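Long-range contacts in conjugal transfer protein TRWB (Escherichia coli, PDB 1E9S), which probably couples DNA processing to the type IV secretion channel in bacterial conjugation, as a hexameric DNA-binding protein of the P-loop NTPase clan: residues R155-K160 against D182-F187; D286-L291 against A313-T318; S296-L301 against Q331-S336. All coordinates share one frame; numbering follows the deposited sequence.

Contact 1 of 3, residues R155-K160 against D182-F187; sequences RETAKK and DDLRGF
T157 on helix 141-163 faces F187, the last residue of helix 181-187, with their CA atoms 7.9 Å apart. The axes of the two short segments cross at 64° and come no nearer than 11.5 Å, a wide spacing that long side chains bridge. K160 does most of this work. With CG anti to the backbone N (chi1 -164°) and an extended chain beyond it, the side chain carries K160 CD over one face of the F187 ring, 3.9 Å from the ring centroid, as a CH-pi contact. The ammonium also lies over this face as a cation-pi partner, K160 NZ being 4.6 Å from the centroid. K160 NZ then donates to F187 O at 2.6 Å, tilted 20° from the carbonyl plane, and a further bond to E189 O ties it to the chain just beyond the helix end. The C-terminal end of helix 181-187 may favour the positive charge of K160.

Both segments belong to a helical part of the subunit, and helix 169-178 joins them through W175, whose ring stacks with that of F187. T157 meets the same phenyl ring obliquely, its CG2 3.5 Å from F187 CE2, while its hydroxyl bonds back to L153 O.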
ATOM      1  N   ARG A 155      32.064   0.058  15.625  1.00 30.97           N
ATOM      2  CA  ARG A 155      32.694  -1.035  16.341  1.00 34.45           C
ATOM      3  C   ARG A 155      34.140  -1.301  15.952  1.00 35.31           C
ATOM      4  O   ARG A 155      34.944  -1.673  16.799  1.00 35.10           O
ATOM      5  CB  ARG A 155      31.862  -2.308  16.209  1.00 34.02           C
ATOM      6  CG  ARG A 155      32.017  -3.048  14.917  1.00 35.32           C
ATOM      7  CD  ARG A 155      31.280  -4.376  15.000  1.00 36.25           C
ATOM      8  NE  ARG A 155      29.901  -4.271  14.550  1.00 34.48           N
ATOM      9  CZ  ARG A 155      29.531  -4.413  13.284  1.00 32.80           C
ATOM     10  NH1 ARG A 155      30.446  -4.679  12.365  1.00 30.77           N
ATOM     11  NH2 ARG A 155      28.259  -4.266  12.936  1.00 26.61           N
ATOM     12  N   GLU A 156      34.482  -1.097  14.685  1.00 34.92           N
ATOM     13  CA  GLU A 156      35.851  -1.319  14.246  1.00 35.33           C
ATOM     14  C   GLU A 156      36.781  -0.193  14.689  1.00 35.10           C
ATOM     15  O   GLU A 156      37.925  -0.447  15.052  1.00 34.95           O
ATOM     16  CB  GLU A 156      35.907  -1.497  12.731  1.00 35.37           C
ATOM     17  CG  GLU A 156      35.386  -2.853  12.248  1.00 34.70           C
ATOM     18  CD  GLU A 156      36.001  -4.049  12.980  1.00 37.07           C
ATOM     19  OE1 GLU A 156      37.241  -4.146  13.056  1.00 40.05           O
ATOM     20  OE2 GLU A 156      35.244  -4.910  13.475  1.00 36.09           O
ATOM     21  N   THR A 157      36.291   1.044  14.663  1.00 34.40           N
ATOM     22  CA  THR A 157      37.090   2.187  15.091  1.00 33.17           C
ATOM     23  C   THR A 157      37.250   2.146  16.604  1.00 34.82           C
ATOM     24  O   THR A 157      38.307   2.476  17.124  1.00 34.68           O
ATOM     25  CB  THR A 157      36.434   3.523  14.683  1.00 32.45           C
ATOM     26  OG1 THR A 157      36.290   3.564  13.258  1.00 27.67           O
ATOM     27  CG2 THR A 157      37.293   4.689  15.107  1.00 26.33           C
ATOM     28  N   ALA A 158      36.203   1.727  17.308  1.00 35.49           N
ATOM     29  CA  ALA A 158      36.245   1.641  18.761  1.00 36.69           C
ATOM     30  C   ALA A 158      37.148   0.503  19.200  1.00 37.35           C
ATOM     31  O   ALA A 158      37.926   0.650  20.131  1.00 36.02           O
ATOM     32  CB  ALA A 158      34.854   1.435  19.314  1.00 35.56           C
ATOM     33  N   LYS A 159      37.040  -0.636  18.534  1.00 38.55           N
ATOM     34  CA  LYS A 159      37.875  -1.779  18.868  1.00 40.54           C
ATOM     35  C   LYS A 159      39.348  -1.413  18.789  1.00 41.12           C
ATOM     36  O   LYS A 159      40.135  -1.801  19.648  1.00 40.42           O
ATOM     37  CB  LYS A 159      37.607  -2.945  17.917  1.00 40.78           C
ATOM     38  CG  LYS A 159      36.459  -3.819  18.341  1.00 39.85           C
ATOM     39  CD  LYS A 159      36.542  -5.199  17.725  1.00 41.47           C
ATOM     40  CE  LYS A 159      36.412  -5.157  16.227  1.00 41.07           C
ATOM     41  NZ  LYS A 159      36.278  -6.531  15.685  1.00 43.73           N
ATOM     42  N   LYS A 160      39.725  -0.671  17.754  1.00 40.24           N
ATOM     43  CA  LYS A 160      41.112  -0.269  17.590  1.00 41.38           C
ATOM     44  C   LYS A 160      41.529   0.737  18.658  1.00 41.68           C
ATOM     45  O   LYS A 160      42.553   0.559  19.299  1.00 41.33           O
ATOM     46  CB  LYS A 160      41.340   0.320  16.196  1.00 40.48           C
ATOM     47  CG  LYS A 160      42.809   0.392  15.824  1.00 37.45           C
ATOM     48  CD  LYS A 160      43.033   0.881  14.407  1.00 39.30           C
ATOM     49  CE  LYS A 160      44.520   1.082  14.161  1.00 37.19           C
ATOM     50  NZ  LYS A 160      44.864   1.406  12.752  1.00 38.95           N
ATOM     51  N   ASP A 182      40.562  10.089   3.826  1.00 47.02           N
ATOM     52  CA  ASP A 182      41.796   9.334   3.673  1.00 47.42           C
ATOM     53  C   ASP A 182      42.424   8.946   4.993  1.00 46.57           C
ATOM     54  O   ASP A 182      42.916   7.829   5.144  1.00 45.16           O
ATOM     55  CB  ASP A 182      42.785  10.123   2.821  1.00 51.19           C
ATOM     56  CG  ASP A 182      42.405  10.107   1.345  1.00 53.99           C
ATOM     57  OD1 ASP A 182      41.378   9.471   0.993  1.00 55.33           O
ATOM     58  OD2 ASP A 182      43.136  10.725   0.539  1.00 54.68           O
ATOM     59  N   ASP A 183      42.407   9.866   5.948  1.00 45.54           N
ATOM     60  CA  ASP A 183      42.964   9.587   7.267  1.00 45.26           C
ATOM     61  C   ASP A 183      42.173   8.487   7.974  1.00 43.99           C
ATOM     62  O   ASP A 183      42.755   7.618   8.626  1.00 41.82           O
ATOM     63  CB  ASP A 183      42.965  10.844   8.140  1.00 47.63           C
ATOM     64  CG  ASP A 183      43.997  11.836   7.711  1.00 46.49           C
ATOM     65  OD1 ASP A 183      45.086  11.391   7.293  1.00 46.83           O
ATOM     66  OD2 ASP A 183      43.726  13.053   7.805  1.00 48.46           O
ATOM     67  N   LEU A 184      40.848   8.534   7.853  1.00 41.51           N
ATOM     68  CA  LEU A 184      39.994   7.529   8.477  1.00 39.75           C
ATOM     69  C   LEU A 184      40.322   6.181   7.842  1.00 39.20           C
ATOM     70  O   LEU A 184      40.558   5.193   8.534  1.00 35.70           O
ATOM     71  CB  LEU A 184      38.516   7.852   8.246  1.00 38.00           C
ATOM     72  CG  LEU A 184      37.484   7.300   9.241  1.00 35.05           C
ATOM     73  CD1 LEU A 184      36.186   7.080   8.517  1.00 33.15           C
ATOM     74  CD2 LEU A 184      37.943   6.001   9.861  1.00 32.42           C
ATOM     75  N   ARG A 185      40.334   6.147   6.515  1.00 40.25           N
ATOM     76  CA  ARG A 185      40.638   4.926   5.785  1.00 42.27           C
ATOM     77  C   ARG A 185      41.972   4.372   6.269  1.00 41.72           C
ATOM     78  O   ARG A 185      42.139   3.170   6.451  1.00 41.96           O
ATOM     79  CB  ARG A 185      40.727   5.216   4.295  1.00 44.75           C
ATOM     80  CG  ARG A 185      39.452   5.705   3.673  1.00 46.45           C
ATOM     81  CD  ARG A 185      38.816   4.615   2.841  1.00 48.27           C
ATOM     82  NE  ARG A 185      37.829   5.153   1.906  1.00 54.84           N
ATOM     83  CZ  ARG A 185      38.083   6.109   1.018  1.00 55.99           C
ATOM     84  NH1 ARG A 185      39.299   6.648   0.936  1.00 56.92           N
ATOM     85  NH2 ARG A 185      37.119   6.531   0.212  1.00 58.14           N
ATOM     86  N   GLY A 186      42.930   5.261   6.471  1.00 41.19           N
ATOM     87  CA  GLY A 186      44.223   4.821   6.948  1.00 40.87           C
ATOM     88  C   GLY A 186      44.115   4.234   8.344  1.00 40.62           C
ATOM     89  O   GLY A 186      44.684   3.187   8.634  1.00 40.83           O
ATOM     90  N   PHE A 187      43.382   4.913   9.219  1.00 40.86           N
ATOM     91  CA  PHE A 187      43.206   4.443  10.580  1.00 39.95           C
ATOM     92  C   PHE A 187      42.543   3.072  10.584  1.00 41.44           C
ATOM     93  O   PHE A 187      42.857   2.223  11.406  1.00 40.64           O
ATOM     94  CB  PHE A 187      42.343   5.415  11.371  1.00 39.30           C
ATOM     95  CG  PHE A 187      42.144   5.011  12.796  1.00 35.09           C
ATOM     96  CD1 PHE A 187      43.168   5.155  13.722  1.00 34.35           C
ATOM     97  CD2 PHE A 187      40.929   4.495  13.217  1.00 35.31           C
ATOM     98  CE1 PHE A 187      42.980   4.795  15.045  1.00 32.75           C
ATOM     99  CE2 PHE A 187      40.730   4.130  14.539  1.00 34.67           C
ATOM    100  CZ  PHE A 187      41.755   4.280  15.454  1.00 34.92           C
TER

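Contact 2 of 3, residues D286-L291 against A313-T318; sequences DELASL and AGLQST
G314 is gripped through both of its backbone polar groups by the chain that passes from D286 to L288. L288 N donates to G314 O at 3.1 Å, in the carbonyl plane and with an N-H...O angle of 151°; the return bond, G314 N to D286 O at 3.0 Å, is weak and bent. Together they form a parallel bridge between E287 and G314. Having no side chain, G314 lets D286 O and the E287 carboxylate crowd against it. E287 is bent at chi2 (-62°), which turns its carboxylate across strand 309-315, toward L315 and Q316, with E287 OE1 2.9 Å from G314 O. No hydrogen bond is assigned between these two oxygens. Q316 reaches over roughly perpendicular to E287, the amide and carboxylate planes 49° apart; Q316 NE2 stays 3.6 Å from E287 OE2, with no hydrogen bond.

On the side of L288 the contact is apolar. L288 and L315 run alongside each other in the same sense, with L288 CB 3.4 Å from L315 CD1, and L288 CB also reaches A313 CB at 4.1 Å.

Further out, E287 OE2 is paired with K66 in a salt bridge. D286 and E287 directly after strand 281-285, with E287 paired to the lysine of a probable P-loop, are consistent with a Walker B motif facing Walker A, as in P-loop NTPases. K66 also donates to L315 O, so one ammonium ties E287 to the neighbouring strand. L321 of helix 318-325 touches both leucines, while Q316 packs on T302 of a neighbouring subunit.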
ATOM      1  N   ASP A 286       9.189   5.560  30.328  1.00 39.10           N
ATOM      2  CA  ASP A 286       8.143   6.561  30.321  1.00 40.19           C
ATOM      3  C   ASP A 286       7.249   6.420  29.090  1.00 40.99           C
ATOM      4  O   ASP A 286       6.184   5.822  29.162  1.00 43.60           O
ATOM      5  CB  ASP A 286       8.749   7.954  30.368  1.00 41.87           C
ATOM      6  CG  ASP A 286       7.714   9.003  30.675  1.00 44.58           C
ATOM      7  OD1 ASP A 286       7.056   8.870  31.731  1.00 45.75           O
ATOM      8  OD2 ASP A 286       7.546   9.945  29.867  1.00 47.26           O
ATOM      9  N   GLU A 287       7.681   6.984  27.968  1.00 39.50           N
ATOM     10  CA  GLU A 287       6.931   6.903  26.719  1.00 37.51           C
ATOM     11  C   GLU A 287       7.741   6.109  25.710  1.00 35.89           C
ATOM     12  O   GLU A 287       8.722   6.598  25.161  1.00 32.76           O
ATOM     13  CB  GLU A 287       6.639   8.298  26.179  1.00 39.62           C
ATOM     14  CG  GLU A 287       5.401   8.911  26.793  1.00 49.62           C
ATOM     15  CD  GLU A 287       4.144   8.106  26.493  1.00 52.13           C
ATOM     16  OE1 GLU A 287       4.167   7.282  25.554  1.00 58.10           O
ATOM     17  OE2 GLU A 287       3.131   8.303  27.193  1.00 54.24           O
ATOM     18  N   LEU A 288       7.316   4.876  25.476  1.00 32.78           N
ATOM     19  CA  LEU A 288       8.011   3.979  24.574  1.00 30.83           C
ATOM     20  C   LEU A 288       8.282   4.542  23.187  1.00 31.24           C
ATOM     21  O   LEU A 288       9.384   4.394  22.649  1.00 31.63           O
ATOM     22  CB  LEU A 288       7.231   2.677  24.455  1.00 28.77           C
ATOM     23  CG  LEU A 288       7.919   1.560  23.686  1.00 27.98           C
ATOM     24  CD1 LEU A 288       9.332   1.382  24.197  1.00 26.55           C
ATOM     25  CD2 LEU A 288       7.125   0.271  23.869  1.00 27.29           C
ATOM     26  N   ALA A 289       7.282   5.197  22.610  1.00 31.03           N
ATOM     27  CA  ALA A 289       7.412   5.763  21.274  1.00 30.82           C
ATOM     28  C   ALA A 289       8.246   7.040  21.215  1.00 30.86           C
ATOM     29  O   ALA A 289       8.410   7.622  20.149  1.00 30.97           O
ATOM     30  CB  ALA A 289       6.041   6.019  20.693  1.00 28.17           C
ATOM     31  N   SER A 290       8.771   7.485  22.352  1.00 30.14           N
ATOM     32  CA  SER A 290       9.601   8.685  22.378  1.00 31.38           C
ATOM     33  C   SER A 290      11.074   8.310  22.267  1.00 31.71           C
ATOM     34  O   SER A 290      11.929   9.163  22.072  1.00 30.68           O
ATOM     35  CB  SER A 290       9.373   9.467  23.668  1.00 32.41           C
ATOM     36  OG  SER A 290       8.106  10.097  23.653  1.00 38.25           O
ATOM     37  N   LEU A 291      11.365   7.025  22.416  1.00 29.85           N
ATOM     38  CA  LEU A 291      12.723   6.539  22.311  1.00 30.16           C
ATOM     39  C   LEU A 291      12.889   6.106  20.870  1.00 30.35           C
ATOM     40  O   LEU A 291      11.918   5.982  20.137  1.00 30.03           O
ATOM     41  CB  LEU A 291      12.937   5.343  23.240  1.00 28.33           C
ATOM     42  CG  LEU A 291      12.766   5.620  24.732  1.00 27.76           C
ATOM     43  CD1 LEU A 291      13.129   4.368  25.515  1.00 28.91           C
ATOM     44  CD2 LEU A 291      13.645   6.794  25.144  1.00 28.66           C
ATOM     45  N   ALA A 313       5.685   0.259  30.214  1.00 26.84           N
ATOM     46  CA  ALA A 313       5.834   1.285  29.202  1.00 27.69           C
ATOM     47  C   ALA A 313       4.530   2.030  28.960  1.00 27.68           C
ATOM     48  O   ALA A 313       3.444   1.466  29.083  1.00 25.83           O
ATOM     49  CB  ALA A 313       6.331   0.674  27.903  1.00 27.21           C
ATOM     50  N   GLY A 314       4.662   3.307  28.613  1.00 27.54           N
ATOM     51  CA  GLY A 314       3.512   4.143  28.329  1.00 26.83           C
ATOM     52  C   GLY A 314       3.364   4.356  26.835  1.00 29.50           C
ATOM     53  O   GLY A 314       4.350   4.445  26.098  1.00 26.44           O
ATOM     54  N   LEU A 315       2.118   4.428  26.387  1.00 30.17           N
ATOM     55  CA  LEU A 315       1.813   4.624  24.978  1.00 31.88           C
ATOM     56  C   LEU A 315       0.599   5.536  24.877  1.00 32.37           C
ATOM     57  O   LEU A 315      -0.181   5.636  25.812  1.00 32.08           O
ATOM     58  CB  LEU A 315       1.514   3.271  24.330  1.00 31.85           C
ATOM     59  CG  LEU A 315       2.505   2.655  23.332  1.00 33.22           C
ATOM     60  CD1 LEU A 315       3.930   2.892  23.752  1.00 31.92           C
ATOM     61  CD2 LEU A 315       2.229   1.165  23.228  1.00 31.22           C
ATOM     62  N   GLN A 316       0.445   6.214  23.752  1.00 34.32           N
ATOM     63  CA  GLN A 316      -0.694   7.098  23.562  1.00 36.05           C
ATOM     64  C   GLN A 316      -1.457   6.687  22.312  1.00 36.14           C
ATOM     65  O   GLN A 316      -2.417   5.932  22.402  1.00 39.26           O
ATOM     66  CB  GLN A 316      -0.224   8.541  23.467  1.00 37.30           C
ATOM     67  CG  GLN A 316       0.632   8.932  24.659  1.00 40.64           C
ATOM     68  CD  GLN A 316       1.039  10.393  24.660  1.00 42.37           C
ATOM     69  OE1 GLN A 316       0.188  11.285  24.722  1.00 42.93           O
ATOM     70  NE2 GLN A 316       2.346  10.647  24.596  1.00 38.89           N
ATOM     71  N   SER A 317      -1.036   7.162  21.148  1.00 34.37           N
ATOM     72  CA  SER A 317      -1.705   6.784  19.905  1.00 33.12           C
ATOM     73  C   SER A 317      -1.005   5.598  19.271  1.00 31.46           C
ATOM     74  O   SER A 317       0.220   5.511  19.269  1.00 30.94           O
ATOM     75  CB  SER A 317      -1.718   7.945  18.912  1.00 33.82           C
ATOM     76  OG  SER A 317      -2.546   8.989  19.386  1.00 36.53           O
ATOM     77  N   THR A 318      -1.794   4.677  18.739  1.00 30.06           N
ATOM     78  CA  THR A 318      -1.259   3.496  18.096  1.00 26.90           C
ATOM     79  C   THR A 318      -0.270   3.906  17.016  1.00 27.42           C
ATOM     80  O   THR A 318       0.790   3.301  16.872  1.00 26.06           O
ATOM     81  CB  THR A 318      -2.399   2.685  17.487  1.00 29.09           C
ATOM     82  OG1 THR A 318      -3.297   2.308  18.537  1.00 29.16           O
ATOM     83  CG2 THR A 318      -1.875   1.433  16.790  1.00 25.52           C
TER

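Contact 3 of 3, residues S296-L301 against Q331-S336; sequences SLADAL and QTLRAS
A298 is nearest L333 and L301 nearest S336, three residues further along each segment, each pair with its CA atoms 6.1 Å apart, so helix 297-303 runs close beside the end of helix 327-334. No hydrogen bond crosses; the two are joined by branched aliphatic ends. The methyl L333 CD1 is the common point. It sits 3.6 Å from L297 CD1 and 3.8 Å from L301 CD1, and skirts A298 CB at 4.5 Å. L333 is set transversely to each of the two leucines, so the contacts are between methyls rather than along the chains. Its CG, anti to the backbone N (chi1 -158°), carries the branch across to helix 297-303.

S336 takes part through carbon: its CB lies 3.8 Å from both L301 CB and L301 CD1. The hydroxyl turns back, S336 OG donating to T332 O at 3.1 Å, which satisfies it within its own segment while its methylene faces the leucine. L321 and Y325 of helix 318-325 also touch L333, and V311 of strand 309-315 touches L301. T332 OG1 bonds to S319 OG and R334 O to T348 OG1, both of another neighbouring subunit than the one Q316 meets. Helix 297-303 links the adjacent parallel strands 281-285 and 309-315 in a beta-alpha-beta crossover, and helix 327-334 leads on to strand 339-342, an arrangement of helices packed beside a central sheet that is characteristic of P-loop NTPases.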
ATOM      1  N   SER A 296      17.115  -4.135  21.204  1.00 27.80           N
ATOM      2  CA  SER A 296      17.028  -5.222  22.173  1.00 29.54           C
ATOM      3  C   SER A 296      15.763  -5.300  23.008  1.00 29.12           C
ATOM      4  O   SER A 296      15.576  -6.266  23.738  1.00 29.41           O
ATOM      5  CB  SER A 296      18.237  -5.153  23.108  1.00 30.97           C
ATOM      6  OG  SER A 296      19.404  -4.805  22.372  1.00 32.77           O
ATOM      7  N   LEU A 297      14.902  -4.294  22.908  1.00 28.93           N
ATOM      8  CA  LEU A 297      13.663  -4.273  23.679  1.00 28.34           C
ATOM      9  C   LEU A 297      12.870  -5.558  23.488  1.00 29.49           C
ATOM     10  O   LEU A 297      12.479  -6.214  24.450  1.00 29.70           O
ATOM     11  CB  LEU A 297      12.797  -3.105  23.247  1.00 27.96           C
ATOM     12  CG  LEU A 297      11.920  -2.416  24.285  1.00 24.24           C
ATOM     13  CD1 LEU A 297      10.752  -1.798  23.564  1.00 21.93           C
ATOM     14  CD2 LEU A 297      11.443  -3.382  25.338  1.00 24.25           C
ATOM     15  N   ALA A 298      12.631  -5.913  22.235  1.00 28.89           N
ATOM     16  CA  ALA A 298      11.872  -7.109  21.908  1.00 30.99           C
ATOM     17  C   ALA A 298      12.371  -8.367  22.623  1.00 31.60           C
ATOM     18  O   ALA A 298      11.580  -9.095  23.215  1.00 31.15           O
ATOM     19  CB  ALA A 298      11.874  -7.326  20.409  1.00 27.50           C
ATOM     20  N   ASP A 299      13.671  -8.636  22.569  1.00 32.21           N
ATOM     21  CA  ASP A 299      14.201  -9.818  23.236  1.00 32.99           C
ATOM     22  C   ASP A 299      14.092  -9.709  24.747  1.00 32.02           C
ATOM     23  O   ASP A 299      13.791 -10.683  25.419  1.00 32.59           O
ATOM     24  CB  ASP A 299      15.655 -10.056  22.831  1.00 36.45           C
ATOM     25  CG  ASP A 299      15.787 -10.445  21.363  1.00 37.39           C
ATOM     26  OD1 ASP A 299      15.001 -11.301  20.911  1.00 38.82           O
ATOM     27  OD2 ASP A 299      16.669  -9.906  20.656  1.00 41.87           O
ATOM     28  N   ALA A 300      14.334  -8.521  25.279  1.00 30.38           N
ATOM     29  CA  ALA A 300      14.259  -8.308  26.707  1.00 29.86           C
ATOM     30  C   ALA A 300      12.844  -8.585  27.206  1.00 29.45           C
ATOM     31  O   ALA A 300      12.658  -9.106  28.298  1.00 28.32           O
ATOM     32  CB  ALA A 300      14.667  -6.888  27.031  1.00 28.35           C
ATOM     33  N   LEU A 301      11.846  -8.243  26.396  1.00 28.43           N
ATOM     34  CA  LEU A 301      10.441  -8.456  26.755  1.00 29.94           C
ATOM     35  C   LEU A 301      10.031  -9.917  26.632  1.00 29.84           C
ATOM     36  O   LEU A 301       8.999 -10.333  27.159  1.00 28.28           O
ATOM     37  CB  LEU A 301       9.521  -7.632  25.852  1.00 27.58           C
ATOM     38  CG  LEU A 301       9.534  -6.128  26.023  1.00 24.68           C
ATOM     39  CD1 LEU A 301       8.832  -5.463  24.867  1.00 20.70           C
ATOM     40  CD2 LEU A 301       8.878  -5.794  27.344  1.00 24.28           C
ATOM     41  N   GLN A 331       3.359  -4.040  16.293  1.00 25.95           N
ATOM     42  CA  GLN A 331       2.362  -5.012  16.729  1.00 24.90           C
ATOM     43  C   GLN A 331       3.022  -6.059  17.608  1.00 25.34           C
ATOM     44  O   GLN A 331       2.506  -6.426  18.653  1.00 25.66           O
ATOM     45  CB  GLN A 331       1.718  -5.710  15.527  1.00 23.62           C
ATOM     46  CG  GLN A 331       0.609  -6.692  15.914  1.00 22.40           C
ATOM     47  CD  GLN A 331       0.186  -7.625  14.785  1.00 23.59           C
ATOM     48  OE1 GLN A 331       0.084  -7.223  13.625  1.00 26.42           O
ATOM     49  NE2 GLN A 331      -0.088  -8.876  15.131  1.00 23.12           N
ATOM     50  N   THR A 332       4.173  -6.540  17.158  1.00 27.57           N
ATOM     51  CA  THR A 332       4.937  -7.548  17.883  1.00 27.71           C
ATOM     52  C   THR A 332       5.378  -7.009  19.244  1.00 27.93           C
ATOM     53  O   THR A 332       5.329  -7.710  20.251  1.00 26.57           O
ATOM     54  CB  THR A 332       6.198  -7.960  17.089  1.00 26.89           C
ATOM     55  OG1 THR A 332       5.821  -8.473  15.807  1.00 26.53           O
ATOM     56  CG2 THR A 332       6.982  -9.009  17.844  1.00 20.01           C
ATOM     57  N   LEU A 333       5.812  -5.755  19.263  1.00 27.14           N
ATOM     58  CA  LEU A 333       6.276  -5.131  20.486  1.00 27.47           C
ATOM     59  C   LEU A 333       5.130  -5.025  21.492  1.00 28.92           C
ATOM     60  O   LEU A 333       5.246  -5.504  22.624  1.00 29.26           O
ATOM     61  CB  LEU A 333       6.846  -3.753  20.163  1.00 27.23           C
ATOM     62  CG  LEU A 333       7.826  -3.120  21.143  1.00 27.66           C
ATOM     63  CD1 LEU A 333       9.012  -4.032  21.382  1.00 28.05           C
ATOM     64  CD2 LEU A 333       8.286  -1.811  20.571  1.00 27.47           C
ATOM     65  N   ARG A 334       4.023  -4.412  21.075  1.00 28.16           N
ATOM     66  CA  ARG A 334       2.866  -4.260  21.950  1.00 27.04           C
ATOM     67  C   ARG A 334       2.359  -5.607  22.445  1.00 27.27           C
ATOM     68  O   ARG A 334       1.931  -5.730  23.583  1.00 27.44           O
ATOM     69  CB  ARG A 334       1.733  -3.534  21.229  1.00 25.18           C
ATOM     70  CG  ARG A 334       1.905  -2.052  21.146  1.00 22.88           C
ATOM     71  CD  ARG A 334       0.704  -1.407  20.485  1.00 24.85           C
ATOM     72  NE  ARG A 334       0.651  -1.697  19.055  1.00 28.21           N
ATOM     73  CZ  ARG A 334       0.836  -0.790  18.096  1.00 28.99           C
ATOM     74  NH1 ARG A 334       1.079   0.485  18.394  1.00 27.51           N
ATOM     75  NH2 ARG A 334       0.766  -1.160  16.830  1.00 32.44           N
ATOM     76  N   ALA A 335       2.412  -6.615  21.584  1.00 26.64           N
ATOM     77  CA  ALA A 335       1.943  -7.949  21.933  1.00 28.90           C
ATOM     78  C   ALA A 335       2.795  -8.585  23.012  1.00 29.90           C
ATOM     79  O   ALA A 335       2.411  -9.598  23.575  1.00 32.49           O
ATOM     80  CB  ALA A 335       1.940  -8.826  20.702  1.00 24.91           C
ATOM     81  N   SER A 336       3.947  -7.988  23.298  1.00 30.21           N
ATOM     82  CA  SER A 336       4.856  -8.517  24.303  1.00 31.00           C
ATOM     83  C   SER A 336       4.532  -8.070  25.717  1.00 30.31           C
ATOM     84  O   SER A 336       5.148  -8.534  26.663  1.00 30.12           O
ATOM     85  CB  SER A 336       6.295  -8.133  23.960  1.00 32.65           C
ATOM     86  OG  SER A 336       6.743  -8.799  22.784  1.00 37.64           O
TER

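How the contacts relate
Contact 1 stands apart in the helical region, its centre about 37 Å from that of contact 2 and about 34 Å from that of contact 3, and it closes in the chain before either of them opens. Contacts 2 and 3 lie near the middle of the subunit, centres about 13 Å apart, and their segments alternate along the chain. Strands 281-285 and 309-315 are neighbours in the central sheet, and helix 297-303, between them in sequence, connects the two contacts. They also touch, through L288 CD1 against L297 CD1 at 3.5 Å and a probable hydrogen bond from R334 NH1 to T318 O. The probable nucleotide-site strands thus share one core with a helix at a subunit interface.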